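Local coordinates for protein sphingomyelinase-c (Listeria ivanovii, PDB 1ZWX) that is a bacterial sphingomyelinase C, also called SmcL, with the DNase I-like fold of the endonuclease/exonuclease/phosphatase family, at residues W29-M32 and H33-D36; S233-K236 and E237-K241. All coordinates share one frame; numbering follows the deposited sequence.

How the contacts relate
Contact 1, the start of helix 31-39, and contact 2, the short helix 233-238 and the chain leaving it, have centres about 18 Å apart. They come in series along the chain: 29-36 closes long before 233-241 opens. Helix 31-39 is the crossover helix between strands 12-20 and 49-55, neighbours in one six-stranded mixed sheet, whereas helix 233-238 precedes strand 248-252 at the margin of the other. The two meet mainly through Met234, whose CE lies 3.6 Å from Trp29 CE3 and 3.7 Å from Arg34 NE; Glu237 CG also packs on the Trp29 ring. Segments distant in sequence thereby pack together on the periphery of the DNase I-like fold.

Contact 1: W29-M32 and H33-D36; sequences WGQM and HRAD
Arg34 reaches back past the start of its own helix to hold the carbonyl of Trp29, just ahead of the N-cap residue Gly30. Helix 31-39 begins here, as the helical arm of a beta-alpha-beta unit with strands 12-20 and 49-55. The grip is side-on, two nitrogens onto one oxygen: Arg34 NE to Trp29 O is 3.0 Å and Arg34 NH2 to Trp29 O is 2.9 Å. Trp29 O lies close to the guanidinium plane; NE approaches it in the carbonyl plane, while NH2 comes from above that plane. After an extended chi2, a bend at chi3 (-70°) turns the Arg34 chain toward this oxygen, its CG passing 3.3 Å from Gly30 O.

Two backbone bonds set the first turn, Arg34 N to Gly30 O at 2.8 Å and Ala35 N to Gln31 O at 3.0 Å. Gly30 has a positive phi (71°), readily adopted by a residue without a CB, where the chain enters the helix. Gln31 and Arg34 run side by side in the same direction, their amide and guanidinium planes 25° apart, with Gln31 CG 3.9 Å from Arg34 NH2.

Farther out, the carbonyls of Val18, Tyr19 and Phe288 take further guanidinium hydrogens, so a buried charge is probably stabilised largely by peptide dipoles. Gln31 NE2 likewise bonds to the carbonyls of Phe21 and Tyr26. Asp36 OD2 forms a salt bridge with Arg63 and OD1 a hydrogen bond with Asn67. The other end of the Gln31 amide turns back to the loop, where OE1 accepts a weak bond from Trp29 N at 3.0 Å.

Contact 2: S233-K236 and E237-K241; sequences SMLK and ESYPK
Leu235 and Tyr239 meet where helix 233-238 runs out, one turn apart; the contact runs along this short helix and over its C-terminal end. Its backbone bonds are few. Tyr239 N donates to Leu235 O at 2.8 Å, although Tyr239 is the first residue to leave helical angles; Ser238 N to Met234 O, at 3.3 Å, is weak. Pro240, which follows, has no amide hydrogen to offer Leu235 O, 3.2 Å from its N.

The apolar pair is Leu235 with Tyr239: Leu235 CD2 approaches the ring obliquely, 4.0 Å from Tyr239 CD1.

Two carbons pack against oxygen by van der Waals contact, Leu235 CD2 at 3.8 Å from Ser238 OG and Pro240 CB at 3.2 Å from Lys236 O, a tight approach over the last turn.

Among the polar side chains, Ser238 has its OG between the backbone N and the carbonyl carbon (chi1 58°), which folds the hydroxyl back along the helix to 3.2 Å from Met234 O. Glu237 instead sets CG anti to N (chi1 -171°), leading its carboxylate away from the preceding turn; its CB stays near, 3.5 Å from Met234 O.

Ser233 OG is hydrogen-bonded to Asp287 OD1 and Gln286 N. Leu235 packs on loop residues Trp227, Pro229 and Asp290. Met234 rests on Tyr285 and Glu237 on Tyr283 and Tyr285 of strand 281-285, on the side facing the loop before helix 31-39.

Contact 1: W29-M32 and H33-D36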
loop_
_atom_site.group_PDB
_atom_site.type_symbol
_atom_site.label_atom_id
_atom_site.label_comp_id
_atom_site.label_asym_id
_atom_site.label_seq_id
_atom_site.Cartn_x
_atom_site.Cartn_y
_atom_site.Cartn_z
ATOM N N TRP A 29 11.687 14.220 8.617
ATOM C CA TRP A 29 10.443 14.194 7.870
ATOM C C TRP A 29 9.197 13.888 8.725
ATOM O O TRP A 29 8.152 13.470 8.208
ATOM C CB TRP A 29 10.581 13.259 6.668
ATOM C CG TRP A 29 11.227 13.975 5.508
ATOM C CD1 TRP A 29 12.536 13.904 5.119
ATOM C CD2 TRP A 29 10.590 14.897 4.621
ATOM N NE1 TRP A 29 12.750 14.711 4.023
ATOM C CE2 TRP A 29 11.568 15.321 3.684
ATOM C CE3 TRP A 29 9.279 15.374 4.496
ATOM C CZ2 TRP A 29 11.279 16.222 2.651
ATOM C CZ3 TRP A 29 8.986 16.265 3.466
ATOM C CH2 TRP A 29 9.988 16.684 2.555
ATOM N N GLY A 30 9.320 14.081 10.036
ATOM C CA GLY A 30 8.172 13.957 10.917
ATOM C C GLY A 30 7.659 12.539 11.119
ATOM O O GLY A 30 6.508 12.378 11.516
ATOM N N GLN A 31 8.505 11.526 10.856
ATOM C CA GLN A 31 8.096 10.108 10.874
ATOM C C GLN A 31 7.451 9.681 12.202
ATOM O O GLN A 31 6.358 9.090 12.216
ATOM C CB GLN A 31 9.286 9.173 10.528
ATOM C CG GLN A 31 9.793 9.347 9.059
ATOM C CD GLN A 31 11.005 10.266 8.938
ATOM O OE1 GLN A 31 10.982 11.391 9.432
ATOM N NE2 GLN A 31 12.059 9.805 8.216
ATOM N N MET A 32 8.123 9.956 13.317
ATOM C CA MET A 32 7.569 9.563 14.620
ATOM C C MET A 32 6.236 10.237 14.953
ATOM O O MET A 32 5.330 9.610 15.514
ATOM C CB MET A 32 8.581 9.812 15.745
ATOM C CG MET A 32 9.855 9.015 15.593
ATOM S SD MET A 32 9.675 7.221 15.662
ATOM C CE MET A 32 8.987 6.846 17.272
ATOM N N HIS A 33 6.118 11.512 14.606
ATOM C CA HIS A 33 4.927 12.250 14.923
ATOM C C HIS A 33 3.762 11.828 14.002
ATOM O O HIS A 33 2.594 11.743 14.430
ATOM C CB HIS A 33 5.192 13.737 14.802
ATOM C CG HIS A 33 4.013 14.590 15.157
ATOM N ND1 HIS A 33 3.319 14.450 16.342
ATOM C CD2 HIS A 33 3.415 15.600 14.486
ATOM C CE1 HIS A 33 2.337 15.335 16.380
ATOM N NE2 HIS A 33 2.381 16.052 15.271
ATOM N N ARG A 34 4.094 11.549 12.747
ATOM C CA ARG A 34 3.069 11.176 11.779
ATOM C C ARG A 34 2.553 9.784 12.087
ATOM O O ARG A 34 1.405 9.496 11.772
ATOM C CB ARG A 34 3.570 11.309 10.343
ATOM C CG ARG A 34 3.631 12.765 9.849
ATOM C CD ARG A 34 3.930 12.859 8.344
ATOM N NE ARG A 34 5.304 12.460 8.045
ATOM C CZ ARG A 34 5.655 11.382 7.331
ATOM N NH1 ARG A 34 4.731 10.582 6.792
ATOM N NH2 ARG A 34 6.937 11.107 7.149
ATOM N N ALA A 35 3.376 8.935 12.712
ATOM C CA ALA A 35 2.926 7.638 13.195
ATOM C C ALA A 35 1.771 7.789 14.212
ATOM O O ALA A 35 0.910 6.898 14.308
ATOM C CB ALA A 35 4.084 6.836 13.813
ATOM N N ASP A 36 1.756 8.909 14.951
ATOM C CA ASP A 36 0.637 9.231 15.858
ATOM C C ASP A 36 -0.533 9.850 15.135
ATOM O O ASP A 36 -1.677 9.425 15.332
ATOM C CB ASP A 36 1.088 10.159 17.003
ATOM C CG ASP A 36 2.047 9.501 17.952
ATOM O OD1 ASP A 36 2.055 8.263 18.063
ATOM O OD2 ASP A 36 2.830 10.223 18.623
#

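Contact 2: S233-K236 and E237-K241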
loop_
_atom_site.group_PDB
_atom_site.type_symbol
_atom_site.label_atom_id
_atom_site.label_comp_id
_atom_site.label_asym_id
_atom_site.label_seq_id
_atom_site.Cartn_x
_atom_site.Cartn_y
_atom_site.Cartn_z
ATOM N N SER A 233 1.378 19.202 0.606
ATOM C CA SER A 233 2.374 20.089 1.197
ATOM C C SER A 233 3.802 19.476 1.204
ATOM O O SER A 233 4.786 20.193 0.990
ATOM C CB SER A 233 1.936 20.471 2.597
ATOM O OG SER A 233 2.009 19.362 3.484
ATOM N N MET A 234 3.909 18.156 1.420
ATOM C CA MET A 234 5.217 17.480 1.453
ATOM C C MET A 234 5.852 17.397 0.046
ATOM O O MET A 234 7.068 17.516 -0.092
ATOM C CB MET A 234 5.126 16.091 2.118
ATOM C CG MET A 234 4.470 16.084 3.543
ATOM S SD MET A 234 4.191 14.456 4.323
ATOM C CE MET A 234 5.881 14.122 4.749
ATOM N N LEU A 235 5.042 17.211 -0.993
ATOM C CA LEU A 235 5.565 17.154 -2.365
ATOM C C LEU A 235 5.897 18.548 -2.935
ATOM O O LEU A 235 6.722 18.670 -3.845
ATOM C CB LEU A 235 4.593 16.435 -3.301
ATOM C CG LEU A 235 4.399 14.941 -3.042
ATOM C CD1 LEU A 235 3.386 14.367 -4.018
ATOM C CD2 LEU A 235 5.739 14.206 -3.144
ATOM N N LYS A 236 5.232 19.579 -2.428
ATOM C CA LYS A 236 5.530 20.951 -2.815
ATOM C C LYS A 236 6.973 21.297 -2.478
ATOM O O LYS A 236 7.623 22.058 -3.191
ATOM C CB LYS A 236 4.564 21.917 -2.134
ATOM C CG LYS A 236 3.195 21.874 -2.781
ATOM C CD LYS A 236 2.197 22.763 -2.074
ATOM C CE LYS A 236 0.929 22.828 -2.871
ATOM N NZ LYS A 236 -0.170 23.397 -2.074
ATOM N N GLU A 237 7.454 20.718 -1.386
ATOM C CA GLU A 237 8.842 20.818 -0.981
ATOM C C GLU A 237 9.760 19.974 -1.893
ATOM O O GLU A 237 10.698 20.507 -2.487
ATOM C CB GLU A 237 8.972 20.428 0.509
ATOM C CG GLU A 237 10.340 20.685 1.183
ATOM C CD GLU A 237 10.913 22.110 0.968
ATOM O OE1 GLU A 237 12.151 22.262 1.005
ATOM O OE2 GLU A 237 10.147 23.072 0.752
ATOM N N SER A 238 9.459 18.689 -2.053
ATOM C CA SER A 238 10.406 17.761 -2.675
ATOM C C SER A 238 10.324 17.579 -4.190
ATOM O O SER A 238 11.360 17.380 -4.844
ATOM C CB SER A 238 10.325 16.407 -1.983
ATOM O OG SER A 238 9.001 15.907 -2.051
ATOM N N TYR A 239 9.107 17.592 -4.744
ATOM C CA TYR A 239 8.905 17.442 -6.182
ATOM C C TYR A 239 7.887 18.427 -6.737
ATOM O O TYR A 239 6.939 18.000 -7.397
ATOM C CB TYR A 239 8.447 16.014 -6.531
ATOM C CG TYR A 239 9.439 14.957 -6.118
ATOM C CD1 TYR A 239 9.379 14.391 -4.865
ATOM C CD2 TYR A 239 10.457 14.546 -6.987
ATOM C CE1 TYR A 239 10.293 13.423 -4.465
ATOM C CE2 TYR A 239 11.373 13.579 -6.591
ATOM C CZ TYR A 239 11.273 13.020 -5.333
ATOM O OH TYR A 239 12.185 12.065 -4.938
ATOM N N PRO A 240 8.106 19.749 -6.536
ATOM C CA PRO A 240 7.055 20.732 -6.854
ATOM C C PRO A 240 6.701 20.773 -8.348
ATOM O O PRO A 240 5.578 21.147 -8.728
ATOM C CB PRO A 240 7.677 22.070 -6.413
ATOM C CG PRO A 240 9.153 21.847 -6.475
ATOM C CD PRO A 240 9.351 20.404 -6.076
ATOM N N LYS A 241 7.642 20.366 -9.188
ATOM C CA LYS A 241 7.460 20.469 -10.623
ATOM C C LYS A 241 6.896 19.218 -11.286
ATOM O O LYS A 241 6.456 19.285 -12.428
ATOM C CB LYS A 241 8.784 20.863 -11.294
ATOM C CG LYS A 241 9.323 22.244 -10.896
ATOM C CD LYS A 241 8.384 23.382 -11.348
ATOM C CE LYS A 241 7.337 23.741 -10.274
ATOM N NZ LYS A 241 6.103 24.385 -10.848
#